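Local coordinates for protein 30-kDa cleavage and polyadenylation specificity factor 30 (Arabidopsis thaliana, PDB 5ZUU) that recognises m6A-modified RNA through its YTH domain and, within the CPSF complex, takes part in pre-mRNA 3'-end formation and poly(A) site selection, at residues S79-W90 / Y99-W107. Residues are numbered along the deposited sequence; the frame is centred on the assembly and turned at random.
Sequences SRIGGYIGGGNW and YGRNFSVKW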
ATOM      1  N   SER A  79      -3.535  -2.674 -11.256  1.00 13.61           N
ATOM      2  CA  SER A  79      -3.232  -2.613 -12.677  1.00 13.89           C
ATOM      3  C   SER A  79      -1.723  -2.480 -12.882  1.00 13.69           C
ATOM      4  O   SER A  79      -1.002  -2.039 -12.001  1.00 13.52           O
ATOM      5  CB  SER A  79      -3.974  -1.482 -13.394  1.00 12.47           C
ATOM      6  OG  SER A  79      -3.445  -0.231 -12.996  1.00 12.22           O
ATOM      7  N   ARG A  80      -1.296  -2.871 -14.073  1.00 14.69           N
ATOM      8  CA  ARG A  80       0.069  -2.720 -14.540  1.00 15.77           C
ATOM      9  C   ARG A  80       0.288  -1.222 -14.833  1.00 16.60           C
ATOM     10  O   ARG A  80      -0.606  -0.569 -15.246  1.00 20.09           O
ATOM     11  CB  ARG A  80       0.297  -3.592 -15.760  1.00 15.92           C
ATOM     12  CG  ARG A  80       1.777  -3.652 -16.154  1.00 16.72           C
ATOM     13  CD  ARG A  80       1.960  -4.703 -17.193  1.00 16.75           C
ATOM     14  NE  ARG A  80       3.356  -5.137 -17.326  1.00 17.83           N
ATOM     15  CZ  ARG A  80       4.318  -4.525 -18.050  1.00 18.51           C
ATOM     16  NH1 ARG A  80       5.524  -5.103 -18.118  1.00 18.50           N
ATOM     17  NH2 ARG A  80       4.123  -3.363 -18.694  1.00 15.69           N
ATOM     18  N   ILE A  81       1.426  -0.649 -14.492  1.00 16.82           N
ATOM     19  CA  ILE A  81       1.688   0.763 -14.799  1.00 16.58           C
ATOM     20  C   ILE A  81       1.899   0.925 -16.327  1.00 18.12           C
ATOM     21  O   ILE A  81       2.711   0.230 -16.948  1.00 17.11           O
ATOM     22  CB  ILE A  81       2.927   1.297 -14.071  1.00 15.06           C
ATOM     23  CG1 ILE A  81       2.825   1.125 -12.520  1.00 14.91           C
ATOM     24  CG2 ILE A  81       3.101   2.762 -14.416  1.00 15.37           C
ATOM     25  CD1 ILE A  81       4.126   1.379 -11.731  1.00 13.38           C
ATOM     26  N   GLY A  82       1.221   1.906 -16.891  1.00 20.14           N
ATOM     27  CA  GLY A  82       1.154   2.118 -18.324  1.00 23.18           C
ATOM     28  C   GLY A  82      -0.322   2.023 -18.576  1.00 25.98           C
ATOM     29  O   GLY A  82      -1.024   1.297 -17.888  1.00 41.51           O
ATOM     30  N   GLY A  83      -0.860   2.773 -19.468  1.00 23.65           N
ATOM     31  CA  GLY A  83      -2.319   2.622 -19.652  1.00 23.01           C
ATOM     32  C   GLY A  83      -3.006   3.725 -18.848  1.00 23.48           C
ATOM     33  O   GLY A  83      -2.590   4.056 -17.723  1.00 22.60           O
ATOM     34  N   TYR A  84      -4.038   4.342 -19.420  1.00 24.00           N
ATOM     35  CA  TYR A  84      -4.678   5.402 -18.705  1.00 23.87           C
ATOM     36  C   TYR A  84      -5.501   4.827 -17.516  1.00 23.07           C
ATOM     37  O   TYR A  84      -6.249   3.888 -17.666  1.00 21.43           O
ATOM     38  CB  TYR A  84      -5.597   6.221 -19.595  1.00 25.23           C
ATOM     39  CG  TYR A  84      -6.386   7.214 -18.786  1.00 24.75           C
ATOM     40  CD1 TYR A  84      -5.810   8.375 -18.338  1.00 25.58           C
ATOM     41  CD2 TYR A  84      -7.704   6.943 -18.428  1.00 27.49           C
ATOM     42  CE1 TYR A  84      -6.541   9.284 -17.565  1.00 28.15           C
ATOM     43  CE2 TYR A  84      -8.458   7.835 -17.700  1.00 29.43           C
ATOM     44  CZ  TYR A  84      -7.877   9.004 -17.262  1.00 30.54           C
ATOM     45  OH  TYR A  84      -8.651   9.878 -16.534  1.00 35.84           O
ATOM     46  N   ILE A  85      -5.347   5.467 -16.374  1.00 24.48           N
ATOM     47  CA  ILE A  85      -6.134   5.170 -15.192  1.00 30.29           C
ATOM     48  C   ILE A  85      -6.908   6.391 -14.670  1.00 30.31           C
ATOM     49  O   ILE A  85      -8.088   6.260 -14.384  1.00 31.29           O
ATOM     50  CB  ILE A  85      -5.240   4.502 -14.122  1.00 29.22           C
ATOM     51  CG1 ILE A  85      -4.960   3.037 -14.531  1.00 30.40           C
ATOM     52  CG2 ILE A  85      -5.823   4.589 -12.741  1.00 30.81           C
ATOM     53  CD1 ILE A  85      -6.158   2.108 -14.645  1.00 31.66           C
ATOM     54  N   GLY A  86      -6.276   7.547 -14.541  1.00 32.07           N
ATOM     55  CA  GLY A  86      -7.019   8.715 -14.128  1.00 35.21           C
ATOM     56  C   GLY A  86      -7.114   8.933 -12.633  1.00 37.62           C
ATOM     57  O   GLY A  86      -6.748   8.078 -11.816  1.00 36.91           O
ATOM     58  N   GLY A  87      -7.582  10.119 -12.289  1.00 37.57           N
ATOM     59  CA  GLY A  87      -7.650  10.546 -10.918  1.00 39.85           C
ATOM     60  C   GLY A  87      -6.371  11.203 -10.495  1.00 41.63           C
ATOM     61  O   GLY A  87      -5.675  11.799 -11.299  1.00 41.80           O
ATOM     62  N   GLY A  88      -6.083  11.108  -9.205  1.00 49.03           N
ATOM     63  CA  GLY A  88      -4.820  11.531  -8.632  1.00 46.45           C
ATOM     64  C   GLY A  88      -4.210  12.741  -9.305  1.00 53.94           C
ATOM     65  O   GLY A  88      -3.255  12.599 -10.081  1.00 62.89           O
ATOM     66  N   ASN A  89      -4.770  13.925  -9.058  1.00 48.54           N
ATOM     67  CA  ASN A  89      -3.931  15.100  -9.094  1.00 46.61           C
ATOM     68  C   ASN A  89      -3.227  15.243  -7.721  1.00 36.93           C
ATOM     69  O   ASN A  89      -3.830  15.569  -6.716  1.00 36.28           O
ATOM     70  CB  ASN A  89      -4.671  16.361  -9.545  1.00 55.19           C
ATOM     71  CG  ASN A  89      -3.732  17.327 -10.244  1.00 55.32           C
ATOM     72  OD1 ASN A  89      -2.886  17.939  -9.587  1.00 55.98           O
ATOM     73  ND2 ASN A  89      -3.811  17.397 -11.586  1.00 52.30           N
ATOM     74  N   TRP A  90      -1.932  14.995  -7.727  1.00 29.39           N
ATOM     75  CA  TRP A  90      -1.168  14.779  -6.534  1.00 27.25           C
ATOM     76  C   TRP A  90      -0.590  16.102  -6.112  1.00 30.26           C
ATOM     77  O   TRP A  90      -0.311  16.968  -6.954  1.00 36.76           O
ATOM     78  CB  TRP A  90      -0.025  13.763  -6.809  1.00 23.14           C
ATOM     79  CG  TRP A  90      -0.494  12.442  -7.365  1.00 21.29           C
ATOM     80  CD1 TRP A  90      -0.331  11.975  -8.641  1.00 19.22           C
ATOM     81  CD2 TRP A  90      -1.245  11.450  -6.676  1.00 18.65           C
ATOM     82  NE1 TRP A  90      -0.903  10.747  -8.761  1.00 17.55           N
ATOM     83  CE2 TRP A  90      -1.470  10.397  -7.579  1.00 17.57           C
ATOM     84  CE3 TRP A  90      -1.706  11.328  -5.367  1.00 17.57           C
ATOM     85  CZ2 TRP A  90      -2.189   9.246  -7.234  1.00 17.63           C
ATOM     86  CZ3 TRP A  90      -2.387  10.193  -5.016  1.00 18.22           C
ATOM     87  CH2 TRP A  90      -2.616   9.148  -5.941  1.00 17.56           C
ATOM     88  N   TYR A  99       5.842  12.701 -10.420  1.00 41.36           N
ATOM     89  CA  TYR A  99       5.427  11.291 -10.292  1.00 32.44           C
ATOM     90  C   TYR A  99       5.116  10.687 -11.642  1.00 29.51           C
ATOM     91  O   TYR A  99       4.961  11.389 -12.645  1.00 31.26           O
ATOM     92  CB  TYR A  99       4.266  11.116  -9.297  1.00 29.47           C
ATOM     93  CG  TYR A  99       4.664  11.631  -7.946  1.00 27.21           C
ATOM     94  CD1 TYR A  99       5.860  11.215  -7.371  1.00 24.91           C
ATOM     95  CD2 TYR A  99       3.915  12.610  -7.289  1.00 24.07           C
ATOM     96  CE1 TYR A  99       6.289  11.746  -6.173  1.00 25.59           C
ATOM     97  CE2 TYR A  99       4.336  13.122  -6.097  1.00 23.60           C
ATOM     98  CZ  TYR A  99       5.518  12.673  -5.552  1.00 23.71           C
ATOM     99  OH  TYR A  99       5.998  13.162  -4.393  1.00 28.11           O
ATOM    100  N   GLY A 100       5.099   9.368 -11.674  1.00 23.05           N
ATOM    101  CA  GLY A 100       4.916   8.654 -12.893  1.00 19.78           C
ATOM    102  C   GLY A 100       3.458   8.522 -13.233  1.00 17.86           C
ATOM    103  O   GLY A 100       2.682   9.373 -12.931  1.00 15.63           O
ATOM    104  N   ARG A 101       3.107   7.450 -13.893  1.00 17.73           N
ATOM    105  CA  ARG A 101       1.748   7.271 -14.309  1.00 21.52           C
ATOM    106  C   ARG A 101       0.885   6.680 -13.161  1.00 20.71           C
ATOM    107  O   ARG A 101       1.366   5.855 -12.347  1.00 19.01           O
ATOM    108  CB  ARG A 101       1.718   6.344 -15.500  1.00 23.02           C
ATOM    109  CG  ARG A 101       2.416   6.897 -16.728  1.00 24.70           C
ATOM    110  CD  ARG A 101       2.665   5.759 -17.700  1.00 26.82           C
ATOM    111  NE  ARG A 101       3.510   6.252 -18.788  1.00 28.67           N
ATOM    112  CZ  ARG A 101       3.244   6.220 -20.094  1.00 27.04           C
ATOM    113  NH1 ARG A 101       2.180   5.607 -20.604  1.00 26.35           N
ATOM    114  NH2 ARG A 101       4.136   6.737 -20.919  1.00 27.94           N
ATOM    115  N   ASN A 102      -0.382   7.101 -13.112  1.00 17.88           N
ATOM    116  CA  ASN A 102      -1.294   6.609 -12.094  1.00 17.56           C
ATOM    117  C   ASN A 102      -1.535   5.165 -12.406  1.00 16.50           C
ATOM    118  O   ASN A 102      -1.650   4.804 -13.571  1.00 16.56           O
ATOM    119  CB  ASN A 102      -2.662   7.337 -12.147  1.00 17.90           C
ATOM    120  CG  ASN A 102      -2.602   8.761 -11.654  1.00 17.95           C
ATOM    121  OD1 ASN A 102      -1.648   9.197 -11.011  1.00 18.49           O
ATOM    122  ND2 ASN A 102      -3.695   9.492 -11.885  1.00 21.47           N
ATOM    123  N   PHE A 103      -1.625   4.328 -11.378  1.00 15.85           N
ATOM    124  CA  PHE A 103      -2.148   2.958 -11.525  1.00 14.76           C
ATOM    125  C   PHE A 103      -3.194   2.614 -10.416  1.00 14.38           C
ATOM    126  O   PHE A 103      -3.304   3.291  -9.436  1.00 13.94           O
ATOM    127  CB  PHE A 103      -0.978   1.947 -11.574  1.00 14.57           C
ATOM    128  CG  PHE A 103      -0.152   1.931 -10.311  1.00 15.20           C
ATOM    129  CD1 PHE A 103       0.878   2.850 -10.118  1.00 14.49           C
ATOM    130  CD2 PHE A 103      -0.454   1.028  -9.262  1.00 15.23           C
ATOM    131  CE1 PHE A 103       1.615   2.883  -8.918  1.00 15.38           C
ATOM    132  CE2 PHE A 103       0.269   1.077  -8.051  1.00 15.55           C
ATOM    133  CZ  PHE A 103       1.324   1.981  -7.881  1.00 15.02           C
ATOM    134  N   SER A 104      -3.992   1.588 -10.625  1.00 15.71           N
ATOM    135  CA  SER A 104      -5.003   1.180  -9.653  1.00 18.37           C
ATOM    136  C   SER A 104      -4.423   0.447  -8.474  1.00 16.19           C
ATOM    137  O   SER A 104      -3.514  -0.391  -8.615  1.00 15.84           O
ATOM    138  CB  SER A 104      -5.979   0.151 -10.247  1.00 19.51           C
ATOM    139  OG  SER A 104      -6.572   0.707 -11.339  1.00 24.82           O
ATOM    140  N   VAL A 105      -5.033   0.699  -7.337  1.00 14.73           N
ATOM    141  CA  VAL A 105      -4.787  -0.074  -6.139  1.00 14.90           C
ATOM    142  C   VAL A 105      -6.138  -0.314  -5.479  1.00 14.50           C
ATOM    143  O   VAL A 105      -7.057   0.446  -5.689  1.00 15.29           O
ATOM    144  CB  VAL A 105      -3.759   0.579  -5.178  1.00 13.50           C
ATOM    145  CG1 VAL A 105      -2.477   0.798  -5.883  1.00 12.98           C
ATOM    146  CG2 VAL A 105      -4.242   1.909  -4.623  1.00 13.98           C
ATOM    147  N   LYS A 106      -6.229  -1.398  -4.718  1.00 15.01           N
ATOM    148  CA  LYS A 106      -7.364  -1.692  -3.852  1.00 15.28           C
ATOM    149  C   LYS A 106      -6.846  -1.751  -2.434  1.00 14.18           C
ATOM    150  O   LYS A 106      -6.043  -2.624  -2.105  1.00 12.83           O
ATOM    151  CB  LYS A 106      -7.907  -3.009  -4.247  1.00 18.54           C
ATOM    152  CG  LYS A 106      -8.933  -3.656  -3.337  1.00 21.31           C
ATOM    153  CD  LYS A 106      -9.389  -4.915  -4.081  1.00 24.77           C
ATOM    154  CE  LYS A 106      -9.830  -6.050  -3.195  1.00 29.34           C
ATOM    155  NZ  LYS A 106     -11.290  -5.940  -3.060  1.00 34.22           N
ATOM    156  N   TRP A 107      -7.324  -0.830  -1.609  1.00 13.46           N
ATOM    157  CA  TRP A 107      -6.956  -0.774  -0.208  1.00 13.43           C
ATOM    158  C   TRP A 107      -7.530  -1.951   0.547  1.00 12.97           C
ATOM    159  O   TRP A 107      -8.704  -2.237   0.452  1.00 13.31           O
ATOM    160  CB  TRP A 107      -7.407   0.553   0.371  1.00 13.08           C
ATOM    161  CG  TRP A 107      -6.499   1.615  -0.070  1.00 12.65           C
ATOM    162  CD1 TRP A 107      -6.680   2.487  -1.129  1.00 12.71           C
ATOM    163  CD2 TRP A 107      -5.162   1.811   0.375  1.00 12.29           C
ATOM    164  NE1 TRP A 107      -5.568   3.270  -1.295  1.00 12.75           N
ATOM    165  CE2 TRP A 107      -4.629   2.908  -0.376  1.00 12.77           C
ATOM    166  CE3 TRP A 107      -4.396   1.253   1.394  1.00 12.02           C
ATOM    167  CZ2 TRP A 107      -3.360   3.413  -0.166  1.00 12.95           C
ATOM    168  CZ3 TRP A 107      -3.132   1.776   1.624  1.00 12.93           C
ATOM    169  CH2 TRP A 107      -2.607   2.822   0.817  1.00 13.04           C
TER
HETATM  170  O   HOH W   1      -1.131   3.088 -15.797  1.00 16.72           O
HETATM  171  O   HOH W   2      -2.604   6.566 -15.713  1.00 29.11           O
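N102 reaches into the arch of the glycine-rich loop 79-90 of the YTH domain, the loop that follows strand 70-77. Segment 99-107 leads into the next strand of the mixed sheet, 103-114, and the arch closes around N102. The N102 side chain can be followed outward. CG lies anti to the carbonyl carbon (chi1 -72°), which sends the amide toward the loop. CB passes G86 O at 4.2 Å. OD1 accepts a bond from the indole NE1 of W90 at 2.8 Å. It sits at the ring edge, in the indole plane, while the amide plane stands almost perpendicular to it (89°). ND2 turns to the backbone ahead of W90 in the loop and gives a weak bond to G87 O at 3.1 Å. With an alanine here, the W90 indole N-H would probably lose this acceptor, and G87 O its weak partner. W90 also packs on a modified residue of the bound ligand, probably the m6A base, as in the aromatic cage of YTH domains, and W39 meets its ring edge-to-face.

Two waters sit at the backbone carbonyl of N102. Water 1 accepts from G82 N and lies close to N102 O; water 2 accepts from I85 N and donates to N102 O. I85 CB rests against N102 O at 3.6 Å, and its CD1 meets S104 OG. Nearer the start of the loop, I81 packs CG1 against F103 CD1, and helix 46-55 also touches this isoleucine. At the start of the loop, S104 N donates a nearly straight bond to S79 OG, 3.0 Å long at 168°.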